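Long-range contacts in imelysin (Bacteroides ovatus, PDB 3N8U), which probably acts as a peptidase of the imelysin family: residues S131-Y136 with W282-A287; K81-A86 with E200-L205; A172-D177 with V192-A197. One frame throughout, in Å; residues are numbered along the deposited sequence.

Contact 1 (S131-Y136 with W282-A287)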
ATOM      1  N   SER A 131       8.593   2.462  -1.313  1.00 12.31           N
ATOM      2  CA  SER A 131       8.149   3.158  -0.093  1.00 12.97           C
ATOM      3  C   SER A 131       9.316   3.154   0.903  1.00 15.00           C
ATOM      4  O   SER A 131       9.587   4.173   1.546  1.00 14.24           O
ATOM      5  CB  SER A 131       6.940   2.472   0.529  1.00 14.13           C
ATOM      6  OG  SER A 131       6.397   3.307   1.545  1.00 15.47           O
ATOM      7  N   ILE A 132       9.985   1.978   1.048  1.00 11.72           N
ATOM      8  CA  ILE A 132      11.178   1.851   1.900  1.00 11.69           C
ATOM      9  C   ILE A 132      12.260   2.804   1.408  1.00 14.19           C
ATOM     10  O   ILE A 132      12.836   3.533   2.206  1.00 13.71           O
ATOM     11  CB  ILE A 132      11.693   0.397   1.979  1.00 14.06           C
ATOM     12  CG1 ILE A 132      10.636  -0.561   2.583  1.00 14.10           C
ATOM     13  CG2 ILE A 132      13.036   0.349   2.775  1.00 13.16           C
ATOM     14  CD1 ILE A 132      11.019  -2.039   2.482  1.00 13.60           C
ATOM     15  N   ARG A 133      12.528   2.812   0.095  1.00 13.05           N
ATOM     16  CA  ARG A 133      13.536   3.715  -0.461  1.00 13.98           C
ATOM     17  C   ARG A 133      13.222   5.166  -0.083  1.00 15.63           C
ATOM     18  O   ARG A 133      14.077   5.874   0.446  1.00 15.52           O
ATOM     19  CB  ARG A 133      13.561   3.573  -1.979  1.00 16.09           C
ATOM     20  CG  ARG A 133      14.566   4.505  -2.626  1.00 16.66           C
ATOM     21  CD  ARG A 133      14.261   4.806  -4.065  1.00 18.37           C
ATOM     22  NE  ARG A 133      12.988   5.509  -4.230  1.00 18.68           N
ATOM     23  CZ  ARG A 133      12.394   5.697  -5.406  1.00 23.01           C
ATOM     24  NH1 ARG A 133      12.946   5.218  -6.522  1.00 23.23           N
ATOM     25  NH2 ARG A 133      11.241   6.356  -5.479  1.00 20.46           N
ATOM     26  N   ASN A 134      11.964   5.582  -0.294  1.00 13.57           N
ATOM     27  CA  ASN A 134      11.537   6.940   0.025  1.00 14.71           C
ATOM     28  C   ASN A 134      11.748   7.281   1.494  1.00 16.72           C
ATOM     29  O   ASN A 134      12.294   8.347   1.804  1.00 16.68           O
ATOM     30  CB  ASN A 134      10.079   7.131  -0.381  1.00 13.15           C
ATOM     31  CG  ASN A 134       9.887   7.155  -1.896  1.00 17.61           C
ATOM     32  OD1 ASN A 134      10.857   7.121  -2.670  1.00 16.92           O
ATOM     33  ND2 ASN A 134       8.625   7.228  -2.345  1.00 16.07           N
ATOM     34  N   ALA A 135      11.403   6.335   2.408  1.00 13.50           N
ATOM     35  CA  ALA A 135      11.572   6.555   3.851  1.00 14.99           C
ATOM     36  C   ALA A 135      13.058   6.740   4.197  1.00 17.06           C
ATOM     37  O   ALA A 135      13.414   7.622   4.974  1.00 18.42           O
ATOM     38  CB  ALA A 135      11.018   5.375   4.632  1.00 16.07           C
ATOM     39  N   TYR A 136      13.913   5.910   3.597  1.00 14.89           N
ATOM     40  CA  TYR A 136      15.345   5.931   3.888  1.00 14.86           C
ATOM     41  C   TYR A 136      16.051   7.139   3.239  1.00 16.50           C
ATOM     42  O   TYR A 136      17.032   7.676   3.811  1.00 16.53           O
ATOM     43  CB  TYR A 136      15.960   4.604   3.415  1.00 14.95           C
ATOM     44  CG  TYR A 136      17.388   4.403   3.885  1.00 13.88           C
ATOM     45  CD1 TYR A 136      17.685   4.289   5.239  1.00 14.39           C
ATOM     46  CD2 TYR A 136      18.431   4.255   2.973  1.00 14.61           C
ATOM     47  CE1 TYR A 136      19.001   4.136   5.680  1.00 14.75           C
ATOM     48  CE2 TYR A 136      19.750   4.060   3.403  1.00 14.30           C
ATOM     49  CZ  TYR A 136      20.029   4.026   4.756  1.00 14.91           C
ATOM     50  OH  TYR A 136      21.320   3.867   5.188  1.00 16.03           O
ATOM     51  N   TRP A 282      -0.590   5.096  -2.907  1.00 13.60           N
ATOM     52  CA  TRP A 282      -0.958   4.149  -1.855  1.00 13.69           C
ATOM     53  C   TRP A 282       0.155   3.100  -1.656  1.00 15.31           C
ATOM     54  O   TRP A 282       0.609   2.862  -0.529  1.00 14.25           O
ATOM     55  CB  TRP A 282      -2.306   3.448  -2.139  1.00 13.43           C
ATOM     56  CG  TRP A 282      -2.544   2.337  -1.162  1.00 13.99           C
ATOM     57  CD1 TRP A 282      -2.370   1.008  -1.387  1.00 16.13           C
ATOM     58  CD2 TRP A 282      -2.740   2.483   0.259  1.00 14.60           C
ATOM     59  NE1 TRP A 282      -2.511   0.303  -0.208  1.00 15.43           N
ATOM     60  CE2 TRP A 282      -2.702   1.187   0.822  1.00 17.58           C
ATOM     61  CE3 TRP A 282      -2.867   3.596   1.119  1.00 17.32           C
ATOM     62  CZ2 TRP A 282      -2.845   0.959   2.199  1.00 17.92           C
ATOM     63  CZ3 TRP A 282      -3.006   3.369   2.493  1.00 19.04           C
ATOM     64  CH2 TRP A 282      -2.999   2.063   3.017  1.00 19.33           C
ATOM     65  N   GLU A 283       0.568   2.447  -2.739  1.00 12.04           N
ATOM     66  CA  GLU A 283       1.591   1.409  -2.656  1.00 11.97           C
ATOM     67  C   GLU A 283       2.923   1.964  -2.133  1.00 14.23           C
ATOM     68  O   GLU A 283       3.605   1.302  -1.342  1.00 14.94           O
ATOM     69  CB  GLU A 283       1.768   0.772  -4.028  1.00 13.02           C
ATOM     70  CG  GLU A 283       0.529   0.005  -4.457  1.00 13.05           C
ATOM     71  CD  GLU A 283       0.333  -0.134  -5.957  1.00 15.94           C
ATOM     72  OE1 GLU A 283       1.063   0.521  -6.744  1.00 14.20           O
ATOM     73  OE2 GLU A 283      -0.595  -0.877  -6.344  1.00 14.29           O
ATOM     74  N   LYS A 284       3.228   3.209  -2.505  1.00 12.85           N
ATOM     75  CA  LYS A 284       4.427   3.909  -2.063  1.00 13.01           C
ATOM     76  C   LYS A 284       4.287   4.419  -0.624  1.00 15.51           C
ATOM     77  O   LYS A 284       5.229   5.024  -0.095  1.00 14.92           O
ATOM     78  CB  LYS A 284       4.785   5.048  -3.024  1.00 15.24           C
ATOM     79  CG  LYS A 284       5.363   4.513  -4.336  1.00 18.20           C
ATOM     80  CD  LYS A 284       5.977   5.583  -5.140  1.00 24.54           C
ATOM     81  CE  LYS A 284       6.761   5.020  -6.304  1.00 18.30           C
ATOM     82  NZ  LYS A 284       7.185   6.094  -7.219  1.00 21.17           N
ATOM     83  N   SER A 285       3.135   4.151   0.028  1.00 13.70           N
ATOM     84  CA  SER A 285       2.937   4.540   1.438  1.00 13.53           C
ATOM     85  C   SER A 285       3.031   3.332   2.383  1.00 15.05           C
ATOM     86  O   SER A 285       2.915   3.490   3.599  1.00 15.54           O
ATOM     87  CB  SER A 285       1.587   5.254   1.635  1.00 15.23           C
ATOM     88  OG  SER A 285       0.493   4.350   1.774  1.00 15.66           O
ATOM     89  N   GLU A 286       3.165   2.105   1.820  1.00 13.34           N
ATOM     90  CA  GLU A 286       3.074   0.917   2.643  1.00 11.90           C
ATOM     91  C   GLU A 286       4.234   0.662   3.587  1.00 15.03           C
ATOM     92  O   GLU A 286       4.118  -0.226   4.429  1.00 14.41           O
ATOM     93  CB  GLU A 286       2.702  -0.308   1.813  1.00 11.41           C
ATOM     94  CG  GLU A 286       1.317  -0.180   1.188  1.00 12.67           C
ATOM     95  CD  GLU A 286       0.830  -1.462   0.549  1.00 15.93           C
ATOM     96  OE1 GLU A 286       0.994  -2.535   1.180  1.00 14.93           O
ATOM     97  OE2 GLU A 286       0.276  -1.396  -0.574  1.00 15.06           O
ATOM     98  N   ALA A 287       5.323   1.463   3.502  1.00 13.54           N
ATOM     99  CA  ALA A 287       6.408   1.386   4.499  1.00 13.17           C
ATOM    100  C   ALA A 287       6.068   2.235   5.710  1.00 17.09           C
ATOM    101  O   ALA A 287       6.840   2.250   6.667  1.00 16.18           O
ATOM    102  CB  ALA A 287       7.738   1.848   3.903  1.00 14.01           C
TER
HETATM  103  O   HOH W   1       6.384   7.523  -0.556  1.00 15.54           O
HETATM  104  O   HOH W   2       8.073   7.952  -5.128  1.00 18.02           O
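The Arg133 guanidinium has Lys284 NZ obliquely near it, 4.4 Å from Arg133 NH2. Asn134 and water 2 lie at its edge, in its plane. Arg133 NE and NH2 grip Asn134 OD1 side-on, which fixes the rotation of the amide and turns Asn134 ND2 to two waters. Water 1 continues to Lys284 O, and water 2 to Lys284 NZ. Lys284 NZ also pairs with Glu280, which probably eases the like-charge approach. One face of the Trp282 ring carries Ser285 OG and Glu286 CG, both toward the rim.

The contact joins helix 121-137 to the chain leaving helix 265-283, which passes through a type I beta turn from Glu283 to Glu286 in this mostly helical fold. Ser131 OG, anti to the backbone N (chi1 -169°), gives a hydrogen bond of 2.6 Å to Lys284 O, from above the carbonyl plane. Ser131 OG also accepts a hydrogen bond from Ala287 N at 2.9 Å. Replacing Ser131 by an alanine would probably leave Ala287 N and Lys284 O without this shared partner and the chain after the turn less fixed. Ala287 CB packs on Ile132 CG1 at 4.0 Å. The Glu286 side chain lies about 4 Å from a bound magnesium ion and pairs with Lys93.

Contact 2 (K81-A86 with E200-L205). With EDO (1,2-ethanediol), chain G.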
ATOM      1  N   LYS A  81       8.630  -0.059  10.511  1.00 15.65           N
ATOM      2  CA  LYS A  81       7.565  -0.099   9.501  0.50 14.87           C
ATOM      3  C   LYS A  81       8.093  -0.384   8.096  1.00 16.01           C
ATOM      4  O   LYS A  81       7.385  -0.990   7.283  1.00 14.33           O
ATOM      5  CB  LYS A  81       6.693   1.161   9.576  0.50 17.50           C
ATOM      6  CG  LYS A  81       5.818   1.200  10.833  0.50 22.63           C
ATOM      7  CD  LYS A  81       4.638   0.229  10.736  0.50 22.58           C
ATOM      8  CE  LYS A  81       4.110  -0.169  12.092  0.50 24.16           C
ATOM      9  NZ  LYS A  81       2.898  -1.019  11.967  0.50 21.31           N
ATOM     10  N   CYS A  82       9.374  -0.029   7.830  1.00 14.76           N
ATOM     11  CA  CYS A  82      10.050  -0.395   6.564  1.00 13.06           C
ATOM     12  C   CYS A  82      10.272  -1.913   6.613  1.00 16.69           C
ATOM     13  O   CYS A  82      10.019  -2.602   5.624  1.00 14.01           O
ATOM     14  CB  CYS A  82      11.390   0.323   6.436  1.00 13.03           C
ATOM     15  SG  CYS A  82      11.268   2.045   5.928  1.00 16.29           S
ATOM     16  N   ALA A  83      10.816  -2.431   7.752  1.00 14.38           N
ATOM     17  CA  ALA A  83      11.074  -3.880   7.876  1.00 13.99           C
ATOM     18  C   ALA A  83       9.770  -4.690   7.749  1.00 15.73           C
ATOM     19  O   ALA A  83       9.745  -5.702   7.066  1.00 15.62           O
ATOM     20  CB  ALA A  83      11.768  -4.186   9.211  1.00 15.38           C
ATOM     21  N   GLU A  84       8.686  -4.171   8.311  1.00 13.14           N
ATOM     22  CA  GLU A  84       7.384  -4.849   8.268  1.00 13.63           C
ATOM     23  C   GLU A  84       6.913  -5.015   6.843  1.00 15.47           C
ATOM     24  O   GLU A  84       6.470  -6.103   6.478  1.00 15.36           O
ATOM     25  CB  GLU A  84       6.337  -4.085   9.076  1.00 15.36           C
ATOM     26  CG  GLU A  84       6.425  -4.347  10.569  1.00 20.52           C
ATOM     27  CD  GLU A  84       5.396  -3.611  11.400  1.00 29.20           C
ATOM     28  OE1 GLU A  84       4.288  -3.333  10.883  1.00 27.43           O
ATOM     29  OE2 GLU A  84       5.689  -3.341  12.585  1.00 35.43           O
ATOM     30  N   ILE A  85       7.036  -3.950   6.011  1.00 13.01           N
ATOM     31  CA  ILE A  85       6.563  -4.093   4.622  1.00 12.52           C
ATOM     32  C   ILE A  85       7.471  -5.017   3.792  1.00 12.88           C
ATOM     33  O   ILE A  85       6.980  -5.766   2.945  1.00 14.02           O
ATOM     34  CB  ILE A  85       6.211  -2.750   3.897  1.00 14.25           C
ATOM     35  CG1 ILE A  85       5.297  -3.007   2.659  1.00 13.08           C
ATOM     36  CG2 ILE A  85       7.450  -1.979   3.479  1.00 14.38           C
ATOM     37  CD1 ILE A  85       3.960  -3.790   2.987  1.00 15.48           C
ATOM     38  N   ALA A  86       8.771  -5.028   4.087  1.00 12.04           N
ATOM     39  CA  ALA A  86       9.677  -5.955   3.401  1.00 12.31           C
ATOM     40  C   ALA A  86       9.297  -7.390   3.788  1.00 14.05           C
ATOM     41  O   ALA A  86       9.247  -8.277   2.928  1.00 14.13           O
ATOM     42  CB  ALA A  86      11.097  -5.681   3.827  1.00 12.32           C
ATOM     43  N   GLU A 200      16.301 -10.517   2.936  1.00 12.49           N
ATOM     44  CA  GLU A 200      17.602  -9.883   3.210  1.00 12.75           C
ATOM     45  C   GLU A 200      17.397  -8.405   3.555  1.00 15.48           C
ATOM     46  O   GLU A 200      18.057  -7.872   4.459  1.00 14.67           O
ATOM     47  CB  GLU A 200      18.547 -10.009   2.003  1.00 14.18           C
ATOM     48  CG  GLU A 200      19.024 -11.440   1.756  1.00 17.22           C
ATOM     49  CD  GLU A 200      19.637 -11.668   0.389  1.00 27.24           C
ATOM     50  OE1 GLU A 200      19.912 -10.670  -0.318  1.00 20.07           O
ATOM     51  OE2 GLU A 200      19.818 -12.848   0.010  1.00 27.41           O
ATOM     52  N   LEU A 201      16.482  -7.737   2.833  1.00 12.15           N
ATOM     53  CA  LEU A 201      16.168  -6.345   3.113  1.00 13.38           C
ATOM     54  C   LEU A 201      15.545  -6.201   4.517  1.00 14.55           C
ATOM     55  O   LEU A 201      15.936  -5.299   5.259  1.00 14.75           O
ATOM     56  CB  LEU A 201      15.196  -5.832   2.047  1.00 12.29           C
ATOM     57  CG  LEU A 201      14.730  -4.370   2.216  1.00 13.18           C
ATOM     58  CD1 LEU A 201      15.955  -3.394   2.358  1.00 13.02           C
ATOM     59  CD2 LEU A 201      13.844  -3.972   1.049  1.00 12.48           C
ATOM     60  N   GLU A 202      14.557  -7.082   4.890  1.00 12.76           N
ATOM     61  CA  GLU A 202      13.948  -7.004   6.211  1.00 13.08           C
ATOM     62  C   GLU A 202      15.046  -7.145   7.276  1.00 14.80           C
ATOM     63  O   GLU A 202      15.074  -6.384   8.236  1.00 15.40           O
ATOM     64  CB  GLU A 202      12.888  -8.102   6.414  1.00 15.05           C
ATOM     65  CG  GLU A 202      12.149  -7.918   7.734  1.00 17.24           C
ATOM     66  CD  GLU A 202      11.635  -9.170   8.427  1.00 24.15           C
ATOM     67  OE1 GLU A 202      12.000 -10.289   7.997  1.00 20.13           O
ATOM     68  OE2 GLU A 202      10.838  -9.028   9.382  1.00 19.13           O
ATOM     69  N   SER A 203      15.960  -8.108   7.074  1.00 14.23           N
ATOM     70  CA  SER A 203      17.011  -8.370   8.050  1.00 14.26           C
ATOM     71  C   SER A 203      17.945  -7.161   8.237  1.00 15.93           C
ATOM     72  O   SER A 203      18.226  -6.763   9.386  1.00 16.15           O
ATOM     73  CB  SER A 203      17.822  -9.597   7.648  1.00 16.44           C
ATOM     74  OG  SER A 203      18.832  -9.837   8.616  1.00 16.65           O
ATOM     75  N   ILE A 204      18.396  -6.542   7.110  1.00 13.49           N
ATOM     76  CA  ILE A 204      19.326  -5.410   7.245  1.00 13.86           C
ATOM     77  C   ILE A 204      18.667  -4.187   7.906  1.00 14.71           C
ATOM     78  O   ILE A 204      19.360  -3.393   8.554  1.00 16.01           O
ATOM     79  CB  ILE A 204      20.036  -5.073   5.923  1.00 15.59           C
ATOM     80  CG1 ILE A 204      21.403  -4.391   6.207  1.00 16.14           C
ATOM     81  CG2 ILE A 204      19.133  -4.212   4.980  1.00 14.66           C
ATOM     82  CD1 ILE A 204      22.258  -4.265   5.012  1.00 19.06           C
ATOM     83  N   LEU A 205      17.323  -4.054   7.768  1.00 13.09           N
ATOM     84  CA  LEU A 205      16.610  -2.961   8.415  1.00 13.80           C
ATOM     85  C   LEU A 205      16.402  -3.226   9.914  1.00 16.40           C
ATOM     86  O   LEU A 205      16.761  -2.388  10.743  1.00 16.42           O
ATOM     87  CB  LEU A 205      15.251  -2.727   7.730  1.00 13.34           C
ATOM     88  CG  LEU A 205      15.331  -2.260   6.266  1.00 14.55           C
ATOM     89  CD1 LEU A 205      13.986  -2.474   5.555  1.00 14.31           C
ATOM     90  CD2 LEU A 205      15.754  -0.801   6.176  1.00 16.26           C
TER
HETATM   91  C1  EDO G  12      11.729 -13.367   9.759  0.60 30.93           C
HETATM   92  O1  EDO G  12      11.217 -12.051  10.025  1.00 28.49           O
HETATM   93  C2  EDO G  12      12.275 -13.963  11.053  0.60 31.90           C
HETATM   94  O2  EDO G  12      12.588 -15.359  10.913  0.60 32.65           O
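Ala83 and Glu202 are the residues of closest backbone approach, and their side chains lie beside each other. Glu202 CG sits 3.3 Å from Ala83 O. Glu202 CG is also 4.0 Å from Ala83 CB. One helical turn on, Ala86 CB points at the other helix and rests on its backbone, 3.9 Å from Glu202 N. Its other neighbour is the branch point of Leu201, with Ala86 CB 4.2 Å from Leu201 CG. At the opposite end, Leu205 covers the start of the alanine surface. Leu205 CD1 reaches Cys82 CB at 3.9 Å, and Leu205 CB lies 4.1 Å from Ala83 CB.

The next shell sets these groups. Glu202 CG is anti to the backbone N (chi1 -174°), which lays the chain along Ala83 and carries the carboxylate beyond the apolar seam. There Glu202 OE1 accepts a 2.8 Å hydrogen bond from O1 of a bound 1,2-ethanediol, probably from the crystallisation liquor. Glu202 OE2 forms a salt bridge with Lys206, which also bonds the diol. Lys206 is therefore likely to hold the carboxylate in place. On the inner side, Leu201 also packs on Ile132 of helix 121-137 and on Ile168 and Ala171 of helix 158-177. Cys82 meets Ala135 of helix 121-137.

The segments run nearly antiparallel, with a signed crossing angle of -162° and axes 8.2 Å apart. Ala83 and Ala86 permit this close spacing, because each offers only a methyl group to the neighbouring helix. With helices 121-137 and 158-177 packed against the same pair, the arrangement is consistent with an antiparallel bundle of four helices.

Contact 3 (A172-D177 with V192-A197)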
ATOM      1  N   ALA A 172      13.729  -4.496  -5.160  1.00 13.93           N
ATOM      2  CA  ALA A 172      12.897  -3.905  -6.223  1.00 14.67           C
ATOM      3  C   ALA A 172      13.208  -4.587  -7.577  1.00 15.18           C
ATOM      4  O   ALA A 172      12.284  -4.989  -8.305  1.00 14.99           O
ATOM      5  CB  ALA A 172      13.165  -2.413  -6.319  1.00 16.09           C
ATOM      6  N   LYS A 173      14.513  -4.767  -7.884  1.00 13.11           N
ATOM      7  CA  LYS A 173      14.923  -5.413  -9.126  1.00 14.36           C
ATOM      8  C   LYS A 173      14.459  -6.881  -9.169  1.00 15.25           C
ATOM      9  O   LYS A 173      13.981  -7.345 -10.224  1.00 15.75           O
ATOM     10  CB  LYS A 173      16.444  -5.335  -9.280  1.00 15.70           C
ATOM     11  CG  LYS A 173      16.935  -6.039 -10.551  1.00 25.27           C
ATOM     12  CD  LYS A 173      18.412  -5.794 -10.847  1.00 39.24           C
ATOM     13  CE  LYS A 173      18.917  -6.654 -12.004  1.00 48.81           C
ATOM     14  NZ  LYS A 173      17.952  -6.694 -13.148  1.00 48.56           N
ATOM     15  N   ALA A 174      14.540  -7.600  -8.028  1.00 12.92           N
ATOM     16  CA  ALA A 174      14.157  -9.026  -8.013  1.00 12.66           C
ATOM     17  C   ALA A 174      12.655  -9.189  -8.256  1.00 12.45           C
ATOM     18  O   ALA A 174      12.228 -10.097  -8.976  1.00 13.46           O
ATOM     19  CB  ALA A 174      14.554  -9.680  -6.703  1.00 13.63           C
ATOM     20  N   ILE A 175      11.857  -8.259  -7.737  1.00 10.22           N
ATOM     21  CA  ILE A 175      10.414  -8.363  -7.984  1.00 10.41           C
ATOM     22  C   ILE A 175      10.142  -8.061  -9.468  1.00 12.75           C
ATOM     23  O   ILE A 175       9.345  -8.768 -10.114  1.00 12.96           O
ATOM     24  CB  ILE A 175       9.635  -7.413  -7.055  1.00 12.02           C
ATOM     25  CG1 ILE A 175       9.834  -7.840  -5.555  1.00 12.18           C
ATOM     26  CG2 ILE A 175       8.133  -7.432  -7.427  1.00 12.07           C
ATOM     27  CD1 ILE A 175       9.371  -6.790  -4.563  1.00 14.19           C
ATOM     28  N   GLN A 176      10.794  -7.022 -10.021  1.00 12.41           N
ATOM     29  CA  GLN A 176      10.618  -6.679 -11.439  1.00 13.50           C
ATOM     30  C   GLN A 176      11.091  -7.812 -12.362  1.00 15.20           C
ATOM     31  O   GLN A 176      10.504  -8.008 -13.438  1.00 14.92           O
ATOM     32  CB  GLN A 176      11.335  -5.367 -11.779  1.00 14.50           C
ATOM     33  CG  GLN A 176      10.608  -4.143 -11.189  1.00 13.89           C
ATOM     34  CD  GLN A 176       9.299  -3.873 -11.921  1.00 17.47           C
ATOM     35  OE1 GLN A 176       9.280  -3.659 -13.152  1.00 16.65           O
ATOM     36  NE2 GLN A 176       8.185  -3.879 -11.191  1.00 14.15           N
ATOM     37  N   ASP A 177      12.081  -8.619 -11.895  1.00 13.06           N
ATOM     38  CA  ASP A 177      12.617  -9.753 -12.658  1.00 13.53           C
ATOM     39  C   ASP A 177      11.660 -10.944 -12.729  1.00 17.12           C
ATOM     40  O   ASP A 177      11.868 -11.827 -13.556  1.00 15.98           O
ATOM     41  CB  ASP A 177      13.976 -10.187 -12.113  1.00 15.19           C
ATOM     42  CG  ASP A 177      15.122  -9.275 -12.511  1.00 27.58           C
ATOM     43  OD1 ASP A 177      14.931  -8.441 -13.414  1.00 28.54           O
ATOM     44  OD2 ASP A 177      16.211  -9.419 -11.938  1.00 30.99           O
ATOM     45  N   VAL A 192      11.353 -17.062  -6.062  1.00 13.32           N
ATOM     46  CA  VAL A 192      12.196 -17.426  -4.928  1.00 13.53           C
ATOM     47  C   VAL A 192      13.277 -16.333  -4.690  1.00 15.16           C
ATOM     48  O   VAL A 192      13.484 -15.908  -3.550  1.00 14.39           O
ATOM     49  CB  VAL A 192      12.837 -18.815  -5.119  1.00 17.47           C
ATOM     50  CG1 VAL A 192      13.827 -19.134  -3.981  1.00 18.21           C
ATOM     51  CG2 VAL A 192      11.755 -19.892  -5.206  1.00 17.03           C
ATOM     52  N   ALA A 193      13.905 -15.833  -5.779  1.00 13.10           N
ATOM     53  CA  ALA A 193      14.959 -14.784  -5.661  1.00 13.69           C
ATOM     54  C   ALA A 193      14.355 -13.490  -5.084  1.00 14.71           C
ATOM     55  O   ALA A 193      14.990 -12.815  -4.250  1.00 15.27           O
ATOM     56  CB  ALA A 193      15.592 -14.505  -7.020  1.00 15.46           C
ATOM     57  N   ALA A 194      13.095 -13.190  -5.440  1.00 13.50           N
ATOM     58  CA  ALA A 194      12.431 -12.007  -4.865  1.00 12.18           C
ATOM     59  C   ALA A 194      12.142 -12.194  -3.394  1.00 14.05           C
ATOM     60  O   ALA A 194      12.350 -11.258  -2.607  1.00 14.26           O
ATOM     61  CB  ALA A 194      11.149 -11.699  -5.623  1.00 12.69           C
HETATM   62  N   MSE A 195      11.715 -13.413  -2.991  1.00 12.07           N
HETATM   63  CA  MSE A 195      11.486 -13.687  -1.579  1.00 11.14           C
HETATM   64  C   MSE A 195      12.789 -13.551  -0.815  1.00 13.85           C
HETATM   65  O   MSE A 195      12.823 -12.932   0.258  1.00 13.87           O
HETATM   66  CB  MSE A 195      10.865 -15.063  -1.372  1.00 11.48           C
HETATM   67  CG  MSE A 195       9.430 -15.100  -1.876  1.00 10.64           C
HETATM   68 SE   MSE A 195       8.704 -16.923  -1.765  0.75 11.47          SE
HETATM   69  CE  MSE A 195       8.506 -17.134   0.200  1.00 13.10           C
ATOM     70  N   ASP A 196      13.881 -14.110  -1.370  1.00 12.15           N
ATOM     71  CA  ASP A 196      15.196 -14.040  -0.713  1.00 13.05           C
ATOM     72  C   ASP A 196      15.624 -12.591  -0.524  1.00 14.85           C
ATOM     73  O   ASP A 196      16.076 -12.212   0.590  1.00 15.17           O
ATOM     74  CB  ASP A 196      16.268 -14.801  -1.521  1.00 15.68           C
ATOM     75  CG  ASP A 196      16.117 -16.314  -1.507  1.00 20.75           C
ATOM     76  OD1 ASP A 196      15.335 -16.827  -0.674  1.00 25.15           O
ATOM     77  OD2 ASP A 196      16.790 -16.980  -2.312  1.00 26.34           O
ATOM     78  N   ALA A 197      15.518 -11.778  -1.610  1.00 13.54           N
ATOM     79  CA  ALA A 197      15.918 -10.354  -1.565  1.00 13.85           C
ATOM     80  C   ALA A 197      15.063  -9.553  -0.550  1.00 14.93           C
ATOM     81  O   ALA A 197      15.595  -8.699   0.177  1.00 13.17           O
ATOM     82  CB  ALA A 197      15.845  -9.730  -2.952  1.00 14.72           C
TER
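Ile175 meets Ala194 at the edge of a seam made mostly of alanines. Its CB lies too far from segment 192-197 to touch it. The next atom makes the contact: Ile175 CG1 is 4.1 Å from Ala194 CB. CG1 stands anti to the carbonyl carbon (chi1 -64°), which swings this branch toward the neighbouring helix. Beyond it, the CD1 tip passes Ala194 without contact, and the CG2 branch also misses segment 192-197. The side chain as a whole is buried further by Val89 of helix 71-102 and by Thr126 and Ile129 of helix 121-137.

Ala174 carries the rest of the seam. Its methyl points toward the partner helix and sits over Ala194, with Ala174 CB 3.6 Å from Ala194 CA. Ala197 adds a methyl from the next turn, with Ala197 CB 4.0 Å from Ala174 CB. In return, Ala194 CB lies against the backbone of the first helix, 3.9 Å from Ala174 O. Such methyl-to-backbone packing brings the two axes to 8.2 Å.

The exposed Lys173 and Asp177 form a long, weak salt bridge within their own helix. On another side of helix 189-214, selenomethionine Met195 packs on Ile94 and Tyr98 of helix 71-102.

The segments cross at -163°, nearly antiparallel, and belong to consecutive helices. This is the packing of an alpha-alpha hairpin, with alanines at the helix interface.

From the N terminus, helix 71-102 brings in 81-86, and helix 121-137 then brings in 131-136. Helix 158-177 supplies 172-177. Contact 3 closes first, when the chain turns back after only 14 residues to 192-197. Contact 2 closes next, as the same helix 189-214 reaches 200-205. Contact 1 closes last, at 282-287. Contact 3 therefore falls within both larger loops, while contacts 1 and 2 cross. Contacts 1 and 2 also touch: Ile132 CD1 lies 3.3 Å from Cys82 O. Contacts 2 and 3 tie helix 189-214 to helices 71-102 and 158-177. Contact 1 joins helix 121-137 to the later part of the chain.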